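Local coordinates for uncharacterized protein GEBA250068378 (Sulfurospirillum deleyianum, PDB 3NKG) that is of unknown function but carries a DUF5625 domain, a beta-rich fold related to galactose-binding-like domains that may bind a ligand, at residues L34-A39 and V163-Y168; I26-S31 and L140-Y145; T96-K101 and E153-M158; V54-G59 and S81-L86. One frame throughout, in Å; residues are numbered along the deposited sequence. Where two conformers were deposited one is given.

Contact 1. Residues L34-A39 and V163-Y168; sequences LILQFA and VDFTIY
I35 and T166 form a hydrogen-bonded pair between antiparallel strands: I35 N donates to T166 O at 3.0 Å and T166 N donates back to I35 O. Q37 and D164 do the same two residues on, Q37 N lying 2.8 Å from D164 O. The tight side is the face carrying L34, L36, F38, V163, F165 and I167. There L34 CD2 lodges 3.6 Å from I167 CG1, the two side chains pointing the same way. L34 CD1 and L36 CD2 both come at the edge of the F165 ring, near its plane, with L34 CD1 4.0 Å from F165 CZ. V163 CG2 lies alongside F38, 3.8 Å from F38 CD2, and F38 also packs on V54, F57 and L58. The other face is looser only where Q37 and D164 are partly exposed. Q37, extended beyond CG, brings OE1 to 2.9 Å from T166 OG1, which donates from above the amide plane and is also bonded to S8 OG. A water joins Q37 OE1 to the D164 carboxylate. At the far end I35 CD1 meets Y168 CE2 at 3.7 Å, the side chains crossing at about a right angle. The chemistry is that of a central strand pair in a four-stranded antiparallel sheet: the hydrocarbon face builds the core, while the other links Q37, T166 and D164 through a hydroxyl-amide bond and a water.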
# COMPACT_ATOMS: atom_id res chain seq x y z
N LEU A 34 4.65 5.59 2.40
CA LEU A 34 3.78 5.35 1.25
C LEU A 34 3.10 4.01 1.48
O LEU A 34 3.78 3.01 1.70
CB LEU A 34 4.59 5.26 -0.04
CG LEU A 34 5.55 6.40 -0.36
CD1 LEU A 34 5.99 6.28 -1.80
CD2 LEU A 34 4.89 7.74 -0.13
N ILE A 35 1.77 3.98 1.45
CA ILE A 35 1.05 2.75 1.81
C ILE A 35 -0.18 2.60 0.95
O ILE A 35 -0.62 3.54 0.28
CB ILE A 35 0.57 2.77 3.29
CG1 ILE A 35 -0.60 3.73 3.45
CG2 ILE A 35 1.73 3.15 4.26
CD1 ILE A 35 -1.12 3.86 4.86
N LEU A 36 -0.76 1.40 0.97
CA LEU A 36 -2.06 1.20 0.39
C LEU A 36 -3.04 0.94 1.51
O LEU A 36 -2.75 0.13 2.41
CB LEU A 36 -2.05 -0.01 -0.57
CG LEU A 36 -1.06 0.07 -1.71
CD1 LEU A 36 -1.09 -1.23 -2.48
CD2 LEU A 36 -1.37 1.24 -2.60
N GLN A 37 -4.21 1.58 1.45
CA GLN A 37 -5.27 1.37 2.42
C GLN A 37 -6.49 0.78 1.74
O GLN A 37 -7.01 1.37 0.77
CB GLN A 37 -5.68 2.69 3.08
CG GLN A 37 -4.57 3.39 3.83
CD GLN A 37 -5.06 4.66 4.51
OE1 GLN A 37 -5.37 5.66 3.86
NE2 GLN A 37 -5.16 4.62 5.83
N PHE A 38 -6.95 -0.36 2.25
CA PHE A 38 -8.08 -1.11 1.68
C PHE A 38 -9.37 -0.86 2.47
O PHE A 38 -9.39 -1.01 3.69
CB PHE A 38 -7.78 -2.60 1.73
CG PHE A 38 -6.63 -3.00 0.87
CD1 PHE A 38 -5.33 -2.59 1.20
CD2 PHE A 38 -6.85 -3.71 -0.30
CE1 PHE A 38 -4.28 -2.95 0.39
CE2 PHE A 38 -5.81 -4.07 -1.10
CZ PHE A 38 -4.52 -3.70 -0.78
N ALA A 39 -10.43 -0.48 1.77
CA ALA A 39 -11.76 -0.40 2.40
C ALA A 39 -12.34 -1.79 2.67
O ALA A 39 -12.08 -2.74 1.93
CB ALA A 39 -12.71 0.40 1.55
N VAL A 163 -9.48 1.22 -2.88
CA VAL A 163 -8.13 1.18 -2.35
C VAL A 163 -7.52 2.59 -2.53
O VAL A 163 -7.67 3.19 -3.60
CB VAL A 163 -7.28 0.17 -3.12
CG1 VAL A 163 -5.82 0.26 -2.68
CG2 VAL A 163 -7.83 -1.25 -2.97
N ASP A 164 -6.86 3.11 -1.49
CA ASP A 164 -6.17 4.40 -1.56
C ASP A 164 -4.66 4.19 -1.52
O ASP A 164 -4.15 3.44 -0.68
CB ASP A 164 -6.54 5.28 -0.36
CG ASP A 164 -7.92 5.87 -0.47
OD1 ASP A 164 -8.36 6.16 -1.60
OD2 ASP A 164 -8.57 6.06 0.58
N PHE A 165 -3.95 4.83 -2.44
CA PHE A 165 -2.53 5.09 -2.23
C PHE A 165 -2.41 6.30 -1.32
O PHE A 165 -2.97 7.37 -1.60
CB PHE A 165 -1.83 5.34 -3.56
CG PHE A 165 -0.40 5.75 -3.43
CD1 PHE A 165 0.61 4.80 -3.31
CD2 PHE A 165 -0.05 7.08 -3.46
CE1 PHE A 165 1.93 5.18 -3.19
CE2 PHE A 165 1.29 7.47 -3.34
CZ PHE A 165 2.27 6.51 -3.20
N THR A 166 -1.68 6.15 -0.22
CA THR A 166 -1.62 7.20 0.80
C THR A 166 -0.19 7.59 1.20
O THR A 166 0.67 6.72 1.40
CB THR A 166 -2.44 6.80 2.02
OG1 THR A 166 -3.82 6.80 1.66
CG2 THR A 166 -2.25 7.78 3.17
N ILE A 167 0.05 8.89 1.30
CA ILE A 167 1.32 9.43 1.79
C ILE A 167 1.07 10.11 3.12
O ILE A 167 0.25 11.03 3.23
CB ILE A 167 1.92 10.46 0.81
CG1 ILE A 167 1.99 9.88 -0.59
CG2 ILE A 167 3.33 10.94 1.25
CD1 ILE A 167 1.93 10.90 -1.69
N TYR A 168 1.75 9.65 4.17
CA TYR A 168 1.67 10.38 5.43
C TYR A 168 3.02 10.47 6.13
O TYR A 168 3.92 9.65 5.91
CB TYR A 168 0.56 9.81 6.34
CG TYR A 168 0.89 8.47 6.96
CD1 TYR A 168 1.28 8.37 8.28
CD2 TYR A 168 0.80 7.30 6.22
CE1 TYR A 168 1.58 7.14 8.86
CE2 TYR A 168 1.12 6.07 6.78
CZ TYR A 168 1.50 5.99 8.10
OH TYR A 168 1.81 4.77 8.67
O HOH W 1 -7.76 6.94 2.74

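Contact 2. Residues I26-S31 and L140-Y145; sequences IEESWS and LDKGKY
I26 and Y145 cross at about a right angle, the isoleucine setting CG1 3.4 Å from CE1 of the tyrosine, a close fit. CG1 stands anti to the carbonyl carbon of I26 (chi1 -56°), and beyond it CD1 reaches L140 CD1 at 3.8 Å, again across the run of the other side chain. From the ring, Y145 OH donates to D141 O across the turn at D141 and K142; the modelled 2.5 Å is unusually short, and the donor is tilted 30° from the carbonyl plane, while the carbonyl oxygen lies in the plane of the ring at its edge. An alanine in place of Y145 would probably leave D141 O without this donor and open a gap beside I26 CG1. Here two connections run side by side, E27 to S29 and D141 to K142, each passing from one four-stranded sheet to the other, consistent with a jelly-roll-like beta sandwich. I26 pairs with G143 in one sheet and W30 with L140 in the other, both as antiparallel hydrogen-bonded pairs, the register shifting by one residue between them. At G143 a side chain would be jammed against the K142 carbonyl oxygen. Within the crossing S29 does the stitching: OG accepts K142 N at 2.9 Å on a nearly straight bond (173°), while S29 N is buried without a partner. On the 26-31 side, the W30 indole, bonded through NE1 to N170 O, carries E28 OE2 3.8 Å above its plane, toward the rim.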
# COMPACT_ATOMS: atom_id res chain seq x y z
N ILE A 26 4.64 18.65 -0.52
CA ILE A 26 5.29 18.34 0.74
C ILE A 26 5.60 19.64 1.51
O ILE A 26 6.38 20.47 1.04
CB ILE A 26 6.59 17.55 0.51
CG1 ILE A 26 6.31 16.28 -0.32
CG2 ILE A 26 7.26 17.22 1.84
CD1 ILE A 26 5.38 15.24 0.36
N GLU A 27 5.00 19.78 2.70
CA GLU A 27 5.11 20.99 3.52
C GLU A 27 6.34 20.97 4.43
O GLU A 27 6.83 22.02 4.84
CB GLU A 27 3.88 21.16 4.43
CG GLU A 27 2.54 20.73 3.82
CD GLU A 27 1.93 21.77 2.89
OE1 GLU A 27 2.59 22.79 2.60
OE2 GLU A 27 0.78 21.56 2.45
N GLU A 28 6.81 19.77 4.76
CA GLU A 28 7.90 19.64 5.72
C GLU A 28 8.92 18.68 5.15
O GLU A 28 8.57 17.59 4.68
CB GLU A 28 7.36 19.13 7.06
CG GLU A 28 8.34 19.20 8.24
CD GLU A 28 7.73 18.71 9.57
OE1 GLU A 28 6.50 18.88 9.78
OE2 GLU A 28 8.48 18.16 10.42
N SER A 29 10.19 19.09 5.19
CA SER A 29 11.26 18.18 4.84
C SER A 29 11.34 17.10 5.91
O SER A 29 11.77 17.36 7.04
CB SER A 29 12.60 18.92 4.72
OG SER A 29 12.54 19.88 3.68
N TRP A 30 10.92 15.89 5.57
CA TRP A 30 10.95 14.79 6.53
C TRP A 30 10.83 13.45 5.78
O TRP A 30 10.93 13.41 4.54
CB TRP A 30 9.79 14.94 7.51
CG TRP A 30 10.02 14.32 8.83
CD1 TRP A 30 9.48 13.16 9.30
CD2 TRP A 30 10.86 14.81 9.88
NE1 TRP A 30 9.92 12.90 10.57
CE2 TRP A 30 10.78 13.90 10.95
CE3 TRP A 30 11.67 15.95 10.02
CZ2 TRP A 30 11.47 14.08 12.15
CZ3 TRP A 30 12.37 16.13 11.21
CH2 TRP A 30 12.26 15.20 12.26
N SER A 31 10.64 12.36 6.51
CA SER A 31 10.41 11.08 5.84
C SER A 31 8.92 10.81 5.86
O SER A 31 8.21 11.26 6.78
CB SER A 31 11.19 9.93 6.50
OG SER A 31 10.83 9.75 7.86
N LEU A 140 11.47 13.10 1.69
CA LEU A 140 11.14 14.15 0.71
C LEU A 140 11.38 15.54 1.32
O LEU A 140 11.01 15.80 2.47
CB LEU A 140 9.67 14.04 0.28
CG LEU A 140 9.32 12.69 -0.38
CD1 LEU A 140 7.81 12.42 -0.43
CD2 LEU A 140 9.92 12.63 -1.76
N ASP A 141 12.02 16.42 0.55
CA ASP A 141 12.17 17.80 0.95
C ASP A 141 10.89 18.56 0.65
O ASP A 141 10.10 18.19 -0.23
CB ASP A 141 13.35 18.44 0.21
CG ASP A 141 14.68 17.86 0.63
OD1 ASP A 141 14.72 17.21 1.72
OD2 ASP A 141 15.67 18.03 -0.12
N LYS A 142 10.69 19.63 1.42
CA LYS A 142 9.60 20.56 1.18
C LYS A 142 9.61 20.94 -0.28
O LYS A 142 10.65 21.26 -0.84
CB LYS A 142 9.77 21.82 2.04
CG LYS A 142 10.11 21.54 3.48
CD LYS A 142 9.99 22.79 4.34
CE LYS A 142 10.03 22.45 5.82
NZ LYS A 142 9.45 23.54 6.67
N GLY A 143 8.44 20.91 -0.92
CA GLY A 143 8.35 21.24 -2.31
C GLY A 143 7.14 20.63 -2.97
O GLY A 143 6.24 20.14 -2.30
N LYS A 144 7.15 20.64 -4.30
CA LYS A 144 6.04 20.14 -5.10
C LYS A 144 6.53 18.99 -5.95
O LYS A 144 7.63 19.04 -6.50
CB LYS A 144 5.51 21.25 -6.01
CG LYS A 144 3.99 21.37 -6.02
CD LYS A 144 3.51 22.77 -5.64
CE LYS A 144 3.72 23.79 -6.76
NZ LYS A 144 3.24 25.17 -6.39
N TYR A 145 5.68 17.96 -6.08
CA TYR A 145 6.04 16.73 -6.78
C TYR A 145 4.88 16.21 -7.63
O TYR A 145 3.71 16.48 -7.34
CB TYR A 145 6.45 15.64 -5.77
CG TYR A 145 7.60 16.03 -4.89
CD1 TYR A 145 7.38 16.72 -3.69
CD2 TYR A 145 8.91 15.73 -5.25
CE1 TYR A 145 8.43 17.08 -2.87
CE2 TYR A 145 9.98 16.10 -4.44
CZ TYR A 145 9.73 16.77 -3.25
OH TYR A 145 10.78 17.16 -2.46

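Contact 3. Residues T96-K101 and E153-M158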
# COMPACT_ATOMS: atom_id res chain seq x y z
N THR A 96 -0.83 -11.80 -1.00
CA THR A 96 -0.76 -11.69 -2.45
C THR A 96 0.19 -10.57 -2.82
O THR A 96 0.05 -9.44 -2.36
CB THR A 96 -2.13 -11.41 -3.05
OG1 THR A 96 -2.97 -12.54 -2.80
CG2 THR A 96 -2.03 -11.18 -4.57
N VAL A 97 1.19 -10.90 -3.64
CA VAL A 97 2.17 -9.88 -4.00
C VAL A 97 1.50 -8.96 -4.99
O VAL A 97 0.91 -9.41 -5.94
CB VAL A 97 3.43 -10.48 -4.64
CG1 VAL A 97 4.28 -9.37 -5.27
CG2 VAL A 97 4.25 -11.27 -3.60
N VAL A 98 1.59 -7.65 -4.74
CA VAL A 98 1.00 -6.66 -5.66
C VAL A 98 2.09 -5.70 -6.19
O VAL A 98 2.58 -4.85 -5.45
CB VAL A 98 -0.12 -5.86 -4.97
CG1 VAL A 98 -0.69 -4.78 -5.91
CG2 VAL A 98 -1.23 -6.82 -4.49
N PRO A 99 2.46 -5.86 -7.46
CA PRO A 99 3.49 -5.01 -8.08
C PRO A 99 2.91 -3.64 -8.34
O PRO A 99 1.88 -3.54 -8.99
CB PRO A 99 3.76 -5.68 -9.43
CG PRO A 99 3.10 -7.05 -9.35
CD PRO A 99 1.98 -6.92 -8.37
N ILE A 100 3.58 -2.62 -7.82
CA ILE A 100 3.16 -1.24 -7.95
C ILE A 100 4.37 -0.48 -8.44
O ILE A 100 5.46 -0.58 -7.87
CB ILE A 100 2.81 -0.65 -6.58
CG1 ILE A 100 1.62 -1.40 -5.97
CG2 ILE A 100 2.49 0.84 -6.69
CD1 ILE A 100 0.32 -1.12 -6.64
N LYS A 101 4.20 0.30 -9.50
CA LYS A 101 5.28 1.13 -9.97
C LYS A 101 5.02 2.57 -9.58
O LYS A 101 3.98 3.16 -9.94
CB LYS A 101 5.45 1.00 -11.49
CG LYS A 101 6.65 1.73 -12.05
CD LYS A 101 6.80 1.41 -13.54
CE LYS A 101 7.37 2.59 -14.31
NZ LYS A 101 7.56 2.26 -15.75
N GLU A 153 -0.47 -5.54 -12.18
CA GLU A 153 -1.29 -6.74 -12.41
C GLU A 153 -2.76 -6.56 -12.03
O GLU A 153 -3.09 -5.80 -11.12
CB GLU A 153 -0.76 -7.95 -11.64
CG GLU A 153 0.64 -8.41 -11.99
CD GLU A 153 1.05 -9.65 -11.18
OE1 GLU A 153 0.16 -10.36 -10.63
OE2 GLU A 153 2.27 -9.91 -11.08
N ALA A 154 -3.62 -7.33 -12.70
CA ALA A 154 -5.05 -7.35 -12.40
C ALA A 154 -5.35 -8.30 -11.24
O ALA A 154 -4.90 -9.45 -11.25
CB ALA A 154 -5.82 -7.81 -13.65
N PHE A 155 -6.10 -7.82 -10.24
CA PHE A 155 -6.55 -8.68 -9.13
C PHE A 155 -8.08 -8.71 -9.06
O PHE A 155 -8.72 -7.72 -8.71
CB PHE A 155 -5.92 -8.23 -7.79
CG PHE A 155 -4.43 -8.40 -7.79
CD1 PHE A 155 -3.86 -9.65 -7.50
CD2 PHE A 155 -3.61 -7.36 -8.17
CE1 PHE A 155 -2.49 -9.84 -7.55
CE2 PHE A 155 -2.22 -7.54 -8.23
CZ PHE A 155 -1.66 -8.77 -7.92
N SER A 156 -8.66 -9.83 -9.46
CA SER A 156 -10.10 -9.94 -9.55
C SER A 156 -10.76 -9.81 -8.18
O SER A 156 -11.91 -9.38 -8.11
CB SER A 156 -10.50 -11.26 -10.22
OG SER A 156 -10.21 -12.39 -9.41
N GLU A 157 -10.05 -10.18 -7.12
CA GLU A 157 -10.53 -9.94 -5.75
C GLU A 157 -10.80 -8.45 -5.45
O GLU A 157 -11.57 -8.12 -4.54
CB GLU A 157 -9.51 -10.44 -4.71
CG GLU A 157 -8.99 -11.83 -4.98
CD GLU A 157 -7.62 -11.83 -5.67
OE1 GLU A 157 -7.48 -11.30 -6.80
OE2 GLU A 157 -6.68 -12.39 -5.07
N MSE A 158 -10.16 -7.56 -6.20
CA MSE A 158 -10.25 -6.14 -5.91
C MSE A 158 -11.31 -5.47 -6.77
O MSE A 158 -11.46 -4.25 -6.74
CB MSE A 158 -8.89 -5.49 -6.14
CG MSE A 158 -7.84 -6.03 -5.18
SE MSE A 158 -8.27 -5.31 -3.41
CE MSE A 158 -8.28 -6.93 -2.28
O HOH W 2 1.10 -11.43 -7.64
O HOH W 3 -0.38 -5.02 -9.42
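The F155 ring lies over V98 CG2, which stands 4.2 Å from the ring centroid and 24° off its normal, a CH-pi contact displaced toward the rim. V98 CG1 adds a second touch, 3.9 Å from CE2 of F155. T96 comes from a different direction: its methyl meets the phenyl tip to tip, T96 CG2 being 3.3 Å from F155 CE1. P99 CD is at the ring edge, near its plane, and V97 O approaches CZ obliquely. CG of F155 is anti to its carbonyl carbon (chi1 -64°), and from there the ring extends among T96, V97, V98 and P99. An alanine in place of F155 would probably open a gap over V98 CG2 and leave the T96 methyl without this ring to pack against. Beside the ring, E153 crosses P99 at about a right angle and brings OE2 to 3.4 Å from P99 CG, so the proline packs against a carboxylate. The polar joins are carried by two waters that lie in the plane of the F155 ring at its edge. One donates to V97 O at 2.6 Å and only weakly to E153 OE1; the other accepts from E153 N at 2.8 Å and sits beside P99 O. A 3-10 turn, closed by M158 N to F155 O, follows the ring. The contact thus pins the loop between strands 143-151 and 163-169 onto the start of strand 98-107, with F57 of helix 49-58 touching T96, V98, E157 and M158, and strand 113-123 meeting P99 through M122.

Contact 4. Residues V54-G59 and S81-L86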
# COMPACT_ATOMS: atom_id res chain seq x y z
N VAL A 54 -10.01 -9.70 3.13
CA VAL A 54 -8.99 -8.69 2.91
C VAL A 54 -7.72 -9.04 3.66
O VAL A 54 -6.62 -8.88 3.13
CB VAL A 54 -9.45 -7.27 3.25
CG1 VAL A 54 -8.27 -6.31 3.22
CG2 VAL A 54 -10.53 -6.81 2.26
N TRP A 55 -7.87 -9.51 4.91
CA TRP A 55 -6.73 -10.05 5.63
C TRP A 55 -6.03 -11.15 4.82
O TRP A 55 -4.81 -11.17 4.67
CB TRP A 55 -7.22 -10.64 6.94
CG TRP A 55 -6.18 -10.71 7.96
CD1 TRP A 55 -4.83 -10.54 7.78
CD2 TRP A 55 -6.37 -10.94 9.35
NE1 TRP A 55 -4.18 -10.66 8.99
CE2 TRP A 55 -5.10 -10.91 9.97
CE3 TRP A 55 -7.50 -11.20 10.14
CZ2 TRP A 55 -4.93 -11.12 11.33
CZ3 TRP A 55 -7.33 -11.40 11.49
CH2 TRP A 55 -6.05 -11.36 12.08
N LYS A 56 -6.80 -12.07 4.28
CA LYS A 56 -6.23 -13.15 3.49
C LYS A 56 -5.35 -12.62 2.35
O LYS A 56 -4.21 -13.07 2.14
CB LYS A 56 -7.34 -14.05 2.94
CG LYS A 56 -6.84 -15.07 1.91
CD LYS A 56 -8.00 -15.97 1.45
CE LYS A 56 -7.80 -16.51 0.04
NZ LYS A 56 -9.02 -17.28 -0.38
N PHE A 57 -5.89 -11.64 1.61
CA PHE A 57 -5.19 -10.99 0.49
C PHE A 57 -3.89 -10.28 0.96
O PHE A 57 -2.85 -10.39 0.31
CB PHE A 57 -6.14 -9.96 -0.17
CG PHE A 57 -5.59 -9.33 -1.42
CD1 PHE A 57 -4.86 -8.15 -1.36
CD2 PHE A 57 -5.79 -9.93 -2.66
CE1 PHE A 57 -4.34 -7.56 -2.53
CE2 PHE A 57 -5.28 -9.35 -3.83
CZ PHE A 57 -4.55 -8.16 -3.77
N LEU A 58 -3.98 -9.51 2.04
CA LEU A 58 -2.81 -8.79 2.58
C LEU A 58 -1.69 -9.71 3.09
O LEU A 58 -0.50 -9.41 2.92
CB LEU A 58 -3.24 -7.84 3.72
CG LEU A 58 -4.06 -6.62 3.29
CD1 LEU A 58 -4.54 -5.78 4.49
CD2 LEU A 58 -3.24 -5.78 2.33
N GLY A 59 -2.06 -10.81 3.74
CA GLY A 59 -1.09 -11.66 4.40
C GLY A 59 -0.98 -11.36 5.90
O GLY A 59 -1.67 -10.47 6.40
N SER A 81 -6.00 -20.75 11.86
CA SER A 81 -6.88 -20.47 12.99
C SER A 81 -7.70 -19.20 12.75
O SER A 81 -8.88 -19.15 13.07
CB SER A 81 -6.07 -20.35 14.28
OG SER A 81 -5.54 -21.61 14.66
N GLU A 82 -7.06 -18.16 12.20
CA GLU A 82 -7.77 -16.92 11.90
C GLU A 82 -8.79 -17.07 10.76
O GLU A 82 -9.93 -16.61 10.88
CB GLU A 82 -6.79 -15.79 11.54
CG GLU A 82 -5.75 -15.42 12.62
CD GLU A 82 -6.31 -14.60 13.80
OE1 GLU A 82 -7.55 -14.41 13.87
OE2 GLU A 82 -5.51 -14.15 14.65
N LEU A 83 -8.38 -17.72 9.67
CA LEU A 83 -9.15 -17.70 8.43
C LEU A 83 -9.97 -18.95 8.08
O LEU A 83 -10.85 -18.89 7.21
CB LEU A 83 -8.22 -17.39 7.25
CG LEU A 83 -7.43 -16.09 7.40
CD1 LEU A 83 -6.44 -15.99 6.26
CD2 LEU A 83 -8.38 -14.90 7.41
N GLY A 84 -9.64 -20.08 8.70
CA GLY A 84 -10.36 -21.33 8.42
C GLY A 84 -10.40 -21.81 6.97
O GLY A 84 -9.36 -21.92 6.30
N ASP A 85 -11.61 -22.10 6.49
CA ASP A 85 -11.84 -22.63 5.15
C ASP A 85 -11.50 -21.63 4.04
O ASP A 85 -11.63 -21.95 2.85
CB ASP A 85 -13.30 -23.04 4.96
CG ASP A 85 -13.73 -24.13 5.91
OD1 ASP A 85 -12.86 -24.78 6.54
OD2 ASP A 85 -14.96 -24.35 6.02
N LEU A 86 -11.09 -20.42 4.39
CA LEU A 86 -10.75 -19.45 3.36
C LEU A 86 -9.41 -19.79 2.72
O LEU A 86 -9.10 -19.34 1.62
CB LEU A 86 -10.75 -18.04 3.93
CG LEU A 86 -12.14 -17.43 4.12
CD1 LEU A 86 -12.02 -16.10 4.84
CD2 LEU A 86 -12.84 -17.25 2.77
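K56 NZ donates to L86 O at 2.9 Å, the polar link between helix 49-58 and the short 3-10 turn that follows helix 76-83. This is helix packing at the edge of a beta-rich fold, made near the C-terminal ends of both helices. The lysine reaches across because its chain is extended, with CG anti to the backbone N (chi1 171°), and its CD runs 3.5 Å from the same oxygen. The carbonyl receives NZ slightly tilted from its plane, by 16°. Nearer the backbone, K56 CB packs on L83 CD1 at 3.9 Å, so one residue supplies both the apolar and the charged end of the join. L83 also touches K52 and F60. The turn that presents L86 O is closed by L86 N bonded to L83 O, after G84 has left the helix with positive phi. W55 CB also touches L83 CD2, at 4.4 Å, and its indole meets the E82 carboxylate obliquely, the two planes 43° apart, with W55 CH2 3.7 Å from E82 CD in the conformer given. W55 is also stacked on F60, and G59 O lies in the plane of the indole at its edge.

How the contacts relate
The four contacts run through a two-sheet fold from end to end. Contact 1, near the centre of the chain, lies in one four-stranded sheet; contact 2, about 18 Å away between centres, sits where the chain passes between the sheets, sharing strand 30-38. Contact 3, about 29 Å from contact 2 centre to centre, touches the second sheet through strand 98-107, and contact 4 joins the end of helix 49-58 to helix 76-83, about 37 Å from contact 2 between centres. F38 ties the central strands to the helix and to M158 of contact 3, while F57 joins contacts 3 and 4. Along the chain, contacts 1 and 2 interlock, with contact 4 closing before contact 3 opens. Distant parts of the sequence are thereby held in one compact domain.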